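Local atomic coordinates of DegQ (Legionella fallonii, PDB entry 3PV2), a protein that is a self-compartmentalising protease of the HtrA family, probably a serine protease that also acts as a chaperone, and forms large 12-meric assemblies. Residues 263-268 and 285-290; 155-160 and 208-213; 89-94 and 128-133. One frame throughout, in Å; residues are numbered along the deposited sequence.

Contact 1 (263-268 and 285-290); sequences FVQHLT and LVSQVN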
ATOM      1  N   PHE B 263     -35.884  40.872  -3.338  1.00 44.70           N
ATOM      2  CA  PHE B 263     -34.600  40.660  -3.892  1.00 42.86           C
ATOM      3  C   PHE B 263     -34.267  41.828  -4.783  1.00 39.96           C
ATOM      4  O   PHE B 263     -35.133  42.327  -5.528  1.00 36.94           O
ATOM      5  CB  PHE B 263     -34.661  39.398  -4.736  1.00 46.30           C
ATOM      6  CG  PHE B 263     -34.594  38.102  -3.957  1.00 52.66           C
ATOM      7  CD1 PHE B 263     -35.534  37.802  -2.957  1.00 60.26           C
ATOM      8  CD2 PHE B 263     -33.651  37.113  -4.334  1.00 60.64           C
ATOM      9  CE1 PHE B 263     -35.508  36.551  -2.281  1.00 62.96           C
ATOM     10  CE2 PHE B 263     -33.601  35.860  -3.665  1.00 62.79           C
ATOM     11  CZ  PHE B 263     -34.525  35.576  -2.645  1.00 63.00           C
ATOM     12  N   VAL B 264     -33.003  42.243  -4.788  1.00 36.49           N
ATOM     13  CA  VAL B 264     -32.560  43.256  -5.675  1.00 34.11           C
ATOM     14  C   VAL B 264     -31.415  42.700  -6.558  1.00 34.48           C
ATOM     15  O   VAL B 264     -30.867  41.651  -6.282  1.00 35.25           O
ATOM     16  CB  VAL B 264     -32.154  44.495  -4.958  1.00 34.88           C
ATOM     17  CG1 VAL B 264     -33.380  45.184  -4.342  1.00 33.91           C
ATOM     18  CG2 VAL B 264     -31.036  44.191  -3.957  1.00 35.35           C
ATOM     19  N   GLN B 265     -31.143  43.358  -7.664  1.00 34.11           N
ATOM     20  CA  GLN B 265     -30.015  43.047  -8.476  1.00 34.46           C
ATOM     21  C   GLN B 265     -29.406  44.390  -8.906  1.00 34.61           C
ATOM     22  O   GLN B 265     -30.064  45.419  -8.838  1.00 34.40           O
ATOM     23  CB  GLN B 265     -30.401  42.253  -9.684  1.00 34.33           C
ATOM     24  CG  GLN B 265     -31.046  42.978 -10.824  1.00 34.04           C
ATOM     25  CD  GLN B 265     -31.570  41.998 -11.893  1.00 34.02           C
ATOM     26  OE1 GLN B 265     -32.672  41.569 -11.728  1.00 33.84           O
ATOM     27  NE2 GLN B 265     -30.786  41.629 -12.942  1.00 34.32           N
ATOM     28  N   HIS B 266     -28.177  44.308  -9.369  1.00 35.12           N
ATOM     29  CA  HIS B 266     -27.397  45.459  -9.845  1.00 36.16           C
ATOM     30  C   HIS B 266     -28.032  46.001 -11.099  1.00 35.10           C
ATOM     31  O   HIS B 266     -28.384  45.233 -12.027  1.00 34.89           O
ATOM     32  CB  HIS B 266     -25.919  45.029 -10.122  1.00 38.43           C
ATOM     33  CG  HIS B 266     -25.018  46.169 -10.506  1.00 46.31           C
ATOM     34  ND1 HIS B 266     -24.596  47.132  -9.601  1.00 53.03           N
ATOM     35  CD2 HIS B 266     -24.458  46.502 -11.705  1.00 52.38           C
ATOM     36  CE1 HIS B 266     -23.831  48.020 -10.239  1.00 55.72           C
ATOM     37  NE2 HIS B 266     -23.736  47.662 -11.512  1.00 54.91           N
ATOM     38  N   LEU B 267     -28.214  47.310 -11.148  1.00 35.16           N
ATOM     39  CA  LEU B 267     -28.756  47.934 -12.315  1.00 35.03           C
ATOM     40  C   LEU B 267     -27.550  48.358 -13.103  1.00 35.55           C
ATOM     41  O   LEU B 267     -26.871  49.360 -12.765  1.00 36.07           O
ATOM     42  CB  LEU B 267     -29.600  49.153 -11.880  1.00 35.06           C
ATOM     43  CG  LEU B 267     -30.165  49.985 -13.033  1.00 35.19           C
ATOM     44  CD1 LEU B 267     -31.231  49.225 -13.716  1.00 34.82           C
ATOM     45  CD2 LEU B 267     -30.679  51.433 -12.590  1.00 35.63           C
ATOM     46  N   THR B 268     -27.239  47.592 -14.127  1.00 35.55           N
ATOM     47  CA  THR B 268     -26.219  47.914 -15.080  1.00 36.07           C
ATOM     48  C   THR B 268     -26.718  49.001 -16.083  1.00 36.09           C
ATOM     49  O   THR B 268     -27.898  49.165 -16.286  1.00 35.72           O
ATOM     50  CB  THR B 268     -25.876  46.663 -15.984  1.00 36.12           C
ATOM     51  OG1 THR B 268     -27.026  46.284 -16.772  1.00 35.63           O
ATOM     52  CG2 THR B 268     -25.362  45.437 -15.166  1.00 36.34           C
ATOM     53  N   LEU B 285     -32.278  47.503  -8.611  1.00 34.13           N
ATOM     54  CA  LEU B 285     -33.424  47.028  -9.361  1.00 33.88           C
ATOM     55  C   LEU B 285     -34.106  45.962  -8.565  1.00 33.65           C
ATOM     56  O   LEU B 285     -33.478  45.015  -8.137  1.00 33.60           O
ATOM     57  CB  LEU B 285     -32.938  46.462 -10.654  1.00 33.84           C
ATOM     58  CG  LEU B 285     -33.867  45.665 -11.557  1.00 33.71           C
ATOM     59  CD1 LEU B 285     -35.090  46.485 -11.859  1.00 33.89           C
ATOM     60  CD2 LEU B 285     -33.175  45.270 -12.866  1.00 33.79           C
ATOM     61  N   VAL B 286     -35.398  46.109  -8.341  1.00 33.65           N
ATOM     62  CA  VAL B 286     -36.115  45.096  -7.592  1.00 33.51           C
ATOM     63  C   VAL B 286     -36.506  43.952  -8.543  1.00 33.44           C
ATOM     64  O   VAL B 286     -37.230  44.134  -9.560  1.00 33.60           O
ATOM     65  CB  VAL B 286     -37.350  45.663  -6.981  1.00 33.71           C
ATOM     66  CG1 VAL B 286     -38.163  44.517  -6.335  1.00 33.64           C
ATOM     67  CG2 VAL B 286     -37.024  46.667  -5.931  1.00 33.88           C
ATOM     68  N   SER B 287     -36.012  42.744  -8.272  1.00 33.38           N
ATOM     69  CA  SER B 287     -36.359  41.599  -9.177  1.00 33.47           C
ATOM     70  C   SER B 287     -37.480  40.714  -8.713  1.00 33.61           C
ATOM     71  O   SER B 287     -37.970  39.895  -9.467  1.00 33.83           O
ATOM     72  CB  SER B 287     -35.138  40.706  -9.365  1.00 33.58           C
ATOM     73  OG  SER B 287     -34.515  40.365  -8.138  1.00 34.79           O
ATOM     74  N   GLN B 288     -37.848  40.832  -7.449  1.00 33.57           N
ATOM     75  CA  GLN B 288     -38.986  40.098  -6.923  1.00 33.78           C
ATOM     76  C   GLN B 288     -39.436  40.678  -5.625  1.00 33.76           C
ATOM     77  O   GLN B 288     -38.639  41.135  -4.907  1.00 33.61           O
ATOM     78  CB  GLN B 288     -38.609  38.633  -6.759  1.00 33.97           C
ATOM     79  CG  GLN B 288     -38.822  37.935  -5.474  1.00 34.91           C
ATOM     80  CD  GLN B 288     -38.335  36.449  -5.463  1.00 40.40           C
ATOM     81  OE1 GLN B 288     -38.383  35.821  -4.415  1.00 43.85           O
ATOM     82  NE2 GLN B 288     -37.931  35.889  -6.607  1.00 34.75           N
ATOM     83  N   VAL B 289     -40.738  40.635  -5.380  1.00 34.05           N
ATOM     84  CA  VAL B 289     -41.368  40.989  -4.112  1.00 34.18           C
ATOM     85  C   VAL B 289     -42.240  39.797  -3.645  1.00 36.23           C
ATOM     86  O   VAL B 289     -43.153  39.406  -4.363  1.00 37.75           O
ATOM     87  CB  VAL B 289     -42.289  42.207  -4.378  1.00 34.58           C
ATOM     88  CG1 VAL B 289     -42.958  42.686  -3.063  1.00 35.42           C
ATOM     89  CG2 VAL B 289     -41.492  43.368  -5.009  1.00 34.33           C
ATOM     90  N   ASN B 290     -42.017  39.206  -2.465  1.00 38.93           N
ATOM     91  CA  ASN B 290     -42.688  37.932  -2.191  1.00 41.04           C
ATOM     92  C   ASN B 290     -44.043  38.266  -1.665  1.00 41.53           C
ATOM     93  O   ASN B 290     -44.205  39.231  -0.948  1.00 41.51           O
ATOM     94  CB  ASN B 290     -41.980  37.088  -1.133  1.00 42.94           C
ATOM     95  CG  ASN B 290     -40.567  36.609  -1.528  1.00 45.88           C
ATOM     96  OD1 ASN B 290     -39.722  36.455  -0.629  1.00 50.93           O
ATOM     97  ND2 ASN B 290     -40.321  36.350  -2.802  1.00 40.18           N
TER
HETATM   98  O   HOH W   1     -32.144  39.019  -6.710  1.00 59.59           O
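The Phe-263 ring carries the side-chain amide of Gln-288 over one face, with Gln-288 CD 4.0 Å from Phe-263 CD1 and offset toward the rim; water 1 lies at the ring edge, in plane. Phe-263 CG is anti to the carbonyl carbon (chi1 -79°), which sets the ring beside Gln-288, ring and amide planes 33° apart. Gln-288 OE1 accepts from Asn-290 ND2, a short bond at 2.6 Å, and its NE2 bonds weakly to Ser-445 OG of the second subunit; together they would limit the amide's rotation.

The antiparallel register slips by one between Phe-263 and Val-264, a beta bulge with Ser-287 as the extra residue: Phe-263 bonds through its N to Gln-288 O (3.2 Å) and through its O to Ser-287 N (2.9 Å). Water 1 joins Val-264 O to Ser-287 OG. Further along, Gln-265 and Leu-285 share two backbone bonds, and Gln-265 CG lies alongside Leu-285 CD2 (3.7 Å). Gln-265 OE1 accepts from Tyr-447 N of the second subunit.

Within this PDZ domain, strand 284-289 lies between strands 262-266 and 305-309. Val-264 and Val-286 both reach Ile-306, while Leu-285 meets Ile-305 and, with Gln-265, Leu-271 of helix 269-274.

Contact 2 (155-160 and 208-213); sequences VAIGNP and ALVNAK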
ATOM      1  N   VAL B 155      -3.215  51.307   3.322  1.00 36.48           N
ATOM      2  CA  VAL B 155      -2.316  50.547   4.180  1.00 36.13           C
ATOM      3  C   VAL B 155      -3.078  49.639   5.098  1.00 36.01           C
ATOM      4  O   VAL B 155      -4.059  50.027   5.680  1.00 35.72           O
ATOM      5  CB  VAL B 155      -1.385  51.488   4.973  1.00 36.96           C
ATOM      6  CG1 VAL B 155      -0.621  50.681   6.071  1.00 36.90           C
ATOM      7  CG2 VAL B 155      -0.430  52.158   4.013  1.00 34.48           C
ATOM      8  N   ALA B 156      -2.673  48.385   5.181  1.00 35.93           N
ATOM      9  CA  ALA B 156      -3.263  47.506   6.205  1.00 37.04           C
ATOM     10  C   ALA B 156      -2.359  47.407   7.399  1.00 37.63           C
ATOM     11  O   ALA B 156      -1.227  47.030   7.255  1.00 37.97           O
ATOM     12  CB  ALA B 156      -3.526  46.046   5.625  1.00 35.31           C
ATOM     13  N   ILE B 157      -2.864  47.671   8.589  1.00 40.69           N
ATOM     14  CA  ILE B 157      -2.047  47.695   9.772  1.00 42.66           C
ATOM     15  C   ILE B 157      -2.592  46.727  10.814  1.00 43.99           C
ATOM     16  O   ILE B 157      -3.790  46.789  11.176  1.00 42.00           O
ATOM     17  CB  ILE B 157      -2.090  49.044  10.497  1.00 44.06           C
ATOM     18  CG1 ILE B 157      -2.083  50.197   9.524  1.00 46.90           C
ATOM     19  CG2 ILE B 157      -0.850  49.171  11.466  1.00 47.08           C
ATOM     20  CD1 ILE B 157      -2.288  51.545  10.279  1.00 46.93           C
ATOM     21  N   GLY B 158      -1.720  45.894  11.374  1.00 44.76           N
ATOM     22  CA  GLY B 158      -2.125  45.128  12.547  1.00 46.27           C
ATOM     23  C   GLY B 158      -1.104  45.265  13.641  1.00 47.59           C
ATOM     24  O   GLY B 158      -0.126  45.996  13.520  1.00 45.86           O
ATOM     25  N   ASN B 159      -1.329  44.539  14.713  1.00 49.38           N
ATOM     26  CA  ASN B 159      -0.363  44.526  15.792  1.00 51.63           C
ATOM     27  C   ASN B 159      -0.337  43.088  16.157  1.00 54.01           C
ATOM     28  O   ASN B 159      -0.987  42.681  17.131  1.00 53.20           O
ATOM     29  CB  ASN B 159      -0.799  45.416  16.937  1.00 50.92           C
ATOM     30  CG  ASN B 159       0.164  45.380  18.169  1.00 55.02           C
ATOM     31  OD1 ASN B 159       1.023  44.499  18.342  1.00 58.58           O
ATOM     32  ND2 ASN B 159      -0.030  46.346  19.045  1.00 58.70           N
ATOM     33  N   PRO B 160       0.357  42.282  15.332  1.00 57.32           N
ATOM     34  CA  PRO B 160       0.285  40.870  15.584  1.00 60.67           C
ATOM     35  C   PRO B 160       1.172  40.414  16.715  1.00 64.83           C
ATOM     36  O   PRO B 160       0.963  39.328  17.202  1.00 66.05           O
ATOM     37  CB  PRO B 160       0.787  40.266  14.285  1.00 60.58           C
ATOM     38  CG  PRO B 160       1.801  41.234  13.829  1.00 59.78           C
ATOM     39  CD  PRO B 160       1.282  42.586  14.234  1.00 56.94           C
ATOM     40  N   ALA B 208      -6.624  47.523  10.965  1.00 36.95           N
ATOM     41  CA  ALA B 208      -7.143  48.705  10.305  1.00 37.20           C
ATOM     42  C   ALA B 208      -6.680  48.702   8.847  1.00 37.84           C
ATOM     43  O   ALA B 208      -5.540  48.414   8.557  1.00 38.10           O
ATOM     44  CB  ALA B 208      -6.577  49.934  11.007  1.00 36.55           C
ATOM     45  N   LEU B 209      -7.592  48.973   7.918  1.00 38.41           N
ATOM     46  CA  LEU B 209      -7.221  49.328   6.557  1.00 38.64           C
ATOM     47  C   LEU B 209      -7.362  50.819   6.558  1.00 38.42           C
ATOM     48  O   LEU B 209      -8.436  51.304   6.872  1.00 38.05           O
ATOM     49  CB  LEU B 209      -8.190  48.694   5.530  1.00 37.67           C
ATOM     50  CG  LEU B 209      -7.680  48.245   4.151  1.00 43.32           C
ATOM     51  CD1 LEU B 209      -8.664  48.562   2.999  1.00 39.35           C
ATOM     52  CD2 LEU B 209      -6.215  48.596   3.805  1.00 43.84           C
ATOM     53  N   VAL B 210      -6.321  51.562   6.186  1.00 39.37           N
ATOM     54  CA  VAL B 210      -6.481  52.988   6.194  1.00 40.72           C
ATOM     55  C   VAL B 210      -6.185  53.551   4.856  1.00 42.13           C
ATOM     56  O   VAL B 210      -5.412  52.980   4.105  1.00 43.06           O
ATOM     57  CB  VAL B 210      -5.621  53.677   7.272  1.00 40.82           C
ATOM     58  CG1 VAL B 210      -5.966  53.150   8.664  1.00 42.19           C
ATOM     59  CG2 VAL B 210      -4.106  53.599   6.970  1.00 39.18           C
ATOM     60  N   ASN B 211      -6.763  54.703   4.550  1.00 44.62           N
ATOM     61  CA  ASN B 211      -6.466  55.408   3.296  1.00 45.73           C
ATOM     62  C   ASN B 211      -5.214  56.234   3.501  1.00 47.39           C
ATOM     63  O   ASN B 211      -4.635  56.223   4.585  1.00 46.86           O
ATOM     64  CB  ASN B 211      -7.617  56.283   2.827  1.00 46.68           C
ATOM     65  CG  ASN B 211      -7.934  57.417   3.816  1.00 48.59           C
ATOM     66  OD1 ASN B 211      -7.081  57.829   4.592  1.00 49.76           O
ATOM     67  ND2 ASN B 211      -9.175  57.869   3.805  1.00 48.61           N
ATOM     68  N   ALA B 212      -4.820  56.939   2.453  1.00 48.94           N
ATOM     69  CA  ALA B 212      -3.573  57.641   2.403  1.00 51.40           C
ATOM     70  C   ALA B 212      -3.524  58.832   3.331  1.00 54.50           C
ATOM     71  O   ALA B 212      -2.446  59.267   3.683  1.00 55.99           O
ATOM     72  CB  ALA B 212      -3.287  58.098   0.935  1.00 51.49           C
ATOM     73  N   LYS B 213      -4.675  59.358   3.741  1.00 57.42           N
ATOM     74  CA  LYS B 213      -4.698  60.389   4.787  1.00 59.81           C
ATOM     75  C   LYS B 213      -4.777  59.746   6.157  1.00 58.86           C
ATOM     76  O   LYS B 213      -4.943  60.453   7.133  1.00 59.14           O
ATOM     77  CB  LYS B 213      -5.897  61.350   4.637  1.00 62.50           C
ATOM     78  CG  LYS B 213      -6.123  61.912   3.215  1.00 67.14           C
ATOM     79  CD  LYS B 213      -7.622  62.135   2.888  1.00 73.01           C
ATOM     80  CE  LYS B 213      -8.087  63.565   3.228  1.00 78.31           C
ATOM     81  NZ  LYS B 213      -7.334  64.581   2.416  1.00 81.65           N
TER
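Val-155 and Ile-157 pair with Val-210 and Ala-208 through four backbone hydrogen bonds that form the tight part of this antiparallel contact. The strand axes come within 4.7 Å and their directions differ by 147°. Val-155 both gives to and takes from Val-210, its O lying 2.8 Å from Val-210 N; Ile-157 does the same with Ala-208, its N 2.8 Å from Ala-208 O.

The side chains fall on two faces. On one, Val-210 has CG1 anti to the carbonyl carbon (chi1 -59°), and its CG2, falling between the backbone N and the carbonyl carbon, comes to 4.0 Å from Val-155 CB and 4.3 Å from Ile-157 CD1. Leu-25 and Ile-28 of helix 22-28 close over this group. On the other face, Leu-209 CD2 bends back to 3.2 Å from Val-155 O, a close methyl-to-carbonyl contact, and meets Ala-156 CB at 4.1 Å. Both Leu-209 torsions lie away from the staggered values, so this leucine is either strained or less surely modelled.

Packing gives way at the ends. Beyond Ile-157 the chain diverges, and Asn-159 turns to partners of its own, its OD1 accepting from Gly-162 N. After Val-210, Asn-211 OD1 takes a weak bond from Lys-213 N, and its ND2 donates to Glu-215 OE1; Lys-213 is exposed, although Met-18 of a third subunit touches it.

Strands 153-158 and 208-211 are the first and last of their six-stranded barrel, so this pairing closes it. Chemically the closure combines satisfied backbone amides with small and branched aliphatic side chains, and no charged group enters it; polar and charged side chains appear where the strands part, consistent with a buried, apolar seam held by backbone bonds.

Contact 3 (89-94 and 128-133); sequences GVIITN and AVLKID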
ATOM      1  N   GLY B  89     -13.381  52.994  25.550  1.00 61.29           N
ATOM      2  CA  GLY B  89     -12.564  51.806  25.422  1.00 57.76           C
ATOM      3  C   GLY B  89     -13.193  50.723  24.554  1.00 54.65           C
ATOM      4  O   GLY B  89     -13.121  49.562  24.904  1.00 53.75           O
ATOM      5  N   VAL B  90     -13.791  51.102  23.423  1.00 52.26           N
ATOM      6  CA  VAL B  90     -14.440  50.134  22.479  1.00 49.37           C
ATOM      7  C   VAL B  90     -13.466  49.853  21.343  1.00 47.82           C
ATOM      8  O   VAL B  90     -12.889  50.772  20.730  1.00 46.11           O
ATOM      9  CB  VAL B  90     -15.746  50.727  21.881  1.00 51.17           C
ATOM     10  CG1 VAL B  90     -16.355  49.899  20.711  1.00 48.08           C
ATOM     11  CG2 VAL B  90     -16.793  51.039  23.009  1.00 50.81           C
ATOM     12  N   ILE B  91     -13.361  48.565  21.047  1.00 46.12           N
ATOM     13  CA  ILE B  91     -12.405  48.004  20.150  1.00 43.87           C
ATOM     14  C   ILE B  91     -13.110  47.079  19.200  1.00 43.49           C
ATOM     15  O   ILE B  91     -13.928  46.249  19.627  1.00 43.92           O
ATOM     16  CB  ILE B  91     -11.454  47.128  20.937  1.00 43.35           C
ATOM     17  CG1 ILE B  91     -10.532  47.975  21.794  1.00 43.37           C
ATOM     18  CG2 ILE B  91     -10.656  46.247  19.983  1.00 40.55           C
ATOM     19  CD1 ILE B  91      -9.513  47.146  22.682  1.00 43.01           C
ATOM     20  N   ILE B  92     -12.814  47.191  17.915  1.00 41.22           N
ATOM     21  CA  ILE B  92     -13.424  46.294  16.939  1.00 40.33           C
ATOM     22  C   ILE B  92     -12.421  45.226  16.568  1.00 38.56           C
ATOM     23  O   ILE B  92     -11.244  45.503  16.362  1.00 37.50           O
ATOM     24  CB  ILE B  92     -13.834  47.040  15.627  1.00 39.80           C
ATOM     25  CG1 ILE B  92     -14.937  48.042  15.891  1.00 43.78           C
ATOM     26  CG2 ILE B  92     -14.400  46.105  14.625  1.00 40.76           C
ATOM     27  CD1 ILE B  92     -16.136  47.515  16.542  1.00 47.35           C
ATOM     28  N   THR B  93     -12.893  44.018  16.386  1.00 38.23           N
ATOM     29  CA  THR B  93     -12.043  43.004  15.826  1.00 38.49           C
ATOM     30  C   THR B  93     -12.879  42.067  15.009  1.00 39.98           C
ATOM     31  O   THR B  93     -14.062  42.337  14.794  1.00 40.59           O
ATOM     32  CB  THR B  93     -11.255  42.291  16.914  1.00 39.22           C
ATOM     33  OG1 THR B  93     -10.264  41.457  16.270  1.00 40.53           O
ATOM     34  CG2 THR B  93     -12.201  41.454  17.868  1.00 41.09           C
ATOM     35  N   ASN B  94     -12.319  40.972  14.490  1.00 41.22           N
ATOM     36  CA  ASN B  94     -13.184  40.011  13.799  1.00 40.96           C
ATOM     37  C   ASN B  94     -13.875  39.069  14.740  1.00 43.07           C
ATOM     38  O   ASN B  94     -13.307  38.678  15.752  1.00 44.91           O
ATOM     39  CB  ASN B  94     -12.370  39.143  12.919  1.00 41.76           C
ATOM     40  CG  ASN B  94     -11.715  39.908  11.782  1.00 42.93           C
ATOM     41  OD1 ASN B  94     -12.381  40.673  11.044  1.00 45.31           O
ATOM     42  ND2 ASN B  94     -10.440  39.649  11.573  1.00 44.64           N
ATOM     43  N   ALA B 128     -16.774  41.853  15.817  1.00 44.08           N
ATOM     44  CA  ALA B 128     -17.017  41.721  17.246  1.00 43.73           C
ATOM     45  C   ALA B 128     -16.573  42.991  17.895  1.00 42.72           C
ATOM     46  O   ALA B 128     -15.670  43.636  17.420  1.00 40.86           O
ATOM     47  CB  ALA B 128     -16.278  40.578  17.804  1.00 43.89           C
ATOM     48  N   VAL B 129     -17.265  43.360  18.961  1.00 43.67           N
ATOM     49  CA  VAL B 129     -16.988  44.539  19.733  1.00 44.18           C
ATOM     50  C   VAL B 129     -16.536  44.079  21.114  1.00 44.82           C
ATOM     51  O   VAL B 129     -17.155  43.169  21.734  1.00 45.53           O
ATOM     52  CB  VAL B 129     -18.243  45.372  19.869  1.00 45.58           C
ATOM     53  CG1 VAL B 129     -17.971  46.669  20.580  1.00 46.65           C
ATOM     54  CG2 VAL B 129     -18.926  45.581  18.497  1.00 45.32           C
ATOM     55  N   LEU B 130     -15.451  44.707  21.559  1.00 44.05           N
ATOM     56  CA  LEU B 130     -14.816  44.429  22.829  1.00 44.94           C
ATOM     57  C   LEU B 130     -14.734  45.754  23.582  1.00 46.69           C
ATOM     58  O   LEU B 130     -14.628  46.848  22.964  1.00 44.94           O
ATOM     59  CB  LEU B 130     -13.366  43.941  22.640  1.00 43.56           C
ATOM     60  CG  LEU B 130     -13.070  42.699  21.774  1.00 42.98           C
ATOM     61  CD1 LEU B 130     -11.552  42.408  21.770  1.00 40.82           C
ATOM     62  CD2 LEU B 130     -13.854  41.503  22.213  1.00 42.52           C
ATOM     63  N   LYS B 131     -14.678  45.646  24.900  1.00 48.21           N
ATOM     64  CA  LYS B 131     -14.493  46.794  25.728  1.00 52.17           C
ATOM     65  C   LYS B 131     -13.376  46.561  26.757  1.00 53.00           C
ATOM     66  O   LYS B 131     -13.252  45.483  27.335  1.00 54.24           O
ATOM     67  CB  LYS B 131     -15.810  47.117  26.408  1.00 54.75           C
ATOM     68  CG  LYS B 131     -15.666  47.992  27.599  1.00 60.35           C
ATOM     69  CD  LYS B 131     -16.543  49.233  27.550  1.00 67.85           C
ATOM     70  CE  LYS B 131     -16.210  50.137  28.789  1.00 71.74           C
ATOM     71  NZ  LYS B 131     -17.221  51.190  28.993  1.00 75.53           N
ATOM     72  N   ILE B 132     -12.583  47.593  26.974  1.00 54.53           N
ATOM     73  CA  ILE B 132     -11.469  47.567  27.918  1.00 57.16           C
ATOM     74  C   ILE B 132     -11.697  48.783  28.798  1.00 61.60           C
ATOM     75  O   ILE B 132     -12.316  49.752  28.359  1.00 61.70           O
ATOM     76  CB  ILE B 132     -10.078  47.635  27.237  1.00 55.21           C
ATOM     77  CG1 ILE B 132      -9.994  48.831  26.280  1.00 53.30           C
ATOM     78  CG2 ILE B 132      -9.778  46.356  26.494  1.00 52.76           C
ATOM     79  CD1 ILE B 132      -8.567  49.126  25.757  1.00 50.10           C
ATOM     80  N   ASP B 133     -11.287  48.717  30.048  1.00 66.65           N
ATOM     81  CA  ASP B 133     -11.455  49.871  30.912  1.00 70.91           C
ATOM     82  C   ASP B 133     -10.101  50.469  30.991  1.00 72.48           C
ATOM     83  O   ASP B 133      -9.286  49.992  31.788  1.00 73.66           O
ATOM     84  CB  ASP B 133     -11.888  49.497  32.333  1.00 73.28           C
ATOM     85  CG  ASP B 133     -13.106  48.571  32.376  1.00 76.38           C
ATOM     86  OD1 ASP B 133     -14.077  48.695  31.557  1.00 81.20           O
ATOM     87  OD2 ASP B 133     -13.088  47.700  33.275  1.00 81.42           O
TER
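From Gly-89 to Thr-93 the backbone runs antiparallel to Ala-128 to Ile-132, axes 4.6 Å apart at closest and directions differing by 148°, with five interstrand hydrogen bonds: two each in the Ile-91/Leu-130 and Thr-93/Ala-128 pairs and one from Ile-132 N to Gly-89 O (2.9 Å).

One face carries Val-90, Ile-92, Val-129 and Lys-131. Val-90 and Val-129 cross obliquely, CG1 to CG1 at 3.6 Å, both branches anti to their own backbone N (chi1 170° and -176°), while the other branch, Val-129 CG2, takes Ile-92 CD1 at 3.9 Å. On the opposite face Ile-91 CB lies 4.1 Å from Leu-130 CB. The far end of Ile-91 crosses Ile-132 at about a right angle, CD1 to CD1 at 3.8 Å. Thr-93 divides its branches: CG2 packs on Leu-130 CD1 (4.1 Å), and OG1 hydrogen-bonds to Ser-80 O, which satisfies the one side-chain hydroxyl of this face. At the far end Gly-89, with positive phi, forms a G1 beta bulge with Val-90 opposite Asp-85, and its bare CA faces Ile-132 O at 3.6 Å, a CA-H...O contact.

The two strands are neighbours in the six-stranded N-terminal barrel of the trypsin-like fold, with strand 74-85 beyond strand 90-93 and strand 113-122 beyond strand 127-131. Helix 239-252 lies against Val-90, Ile-92 and Val-129 through Ile-250, Val-242, Ala-246 and Ile-249, whereas Ile-91 and Ile-132 touch Val-106, and Leu-130 touches Ile-104, of strand 101-107.

In the fold
Contacts 2 and 3 belong to the two barrels of the trypsin-like domain, their centres 17 Å apart and nearest atoms about 7 Å. Ser-80 links them: the partner of Thr-93 in contact 3, it also bonds through its OG to Asn-159 N of contact 2. In this family the active site lies between the barrels; strand 208-211 follows the Gly-Asn-Ser-Gly-Gly sequence that probably holds the nucleophile. Contact 1, in the first PDZ domain, is distant, its centre 35 Å from that of contact 2 and 36 Å from that of contact 3. Contacts 1 and 2 both touch the third subunit; contact 3 meets no other chain.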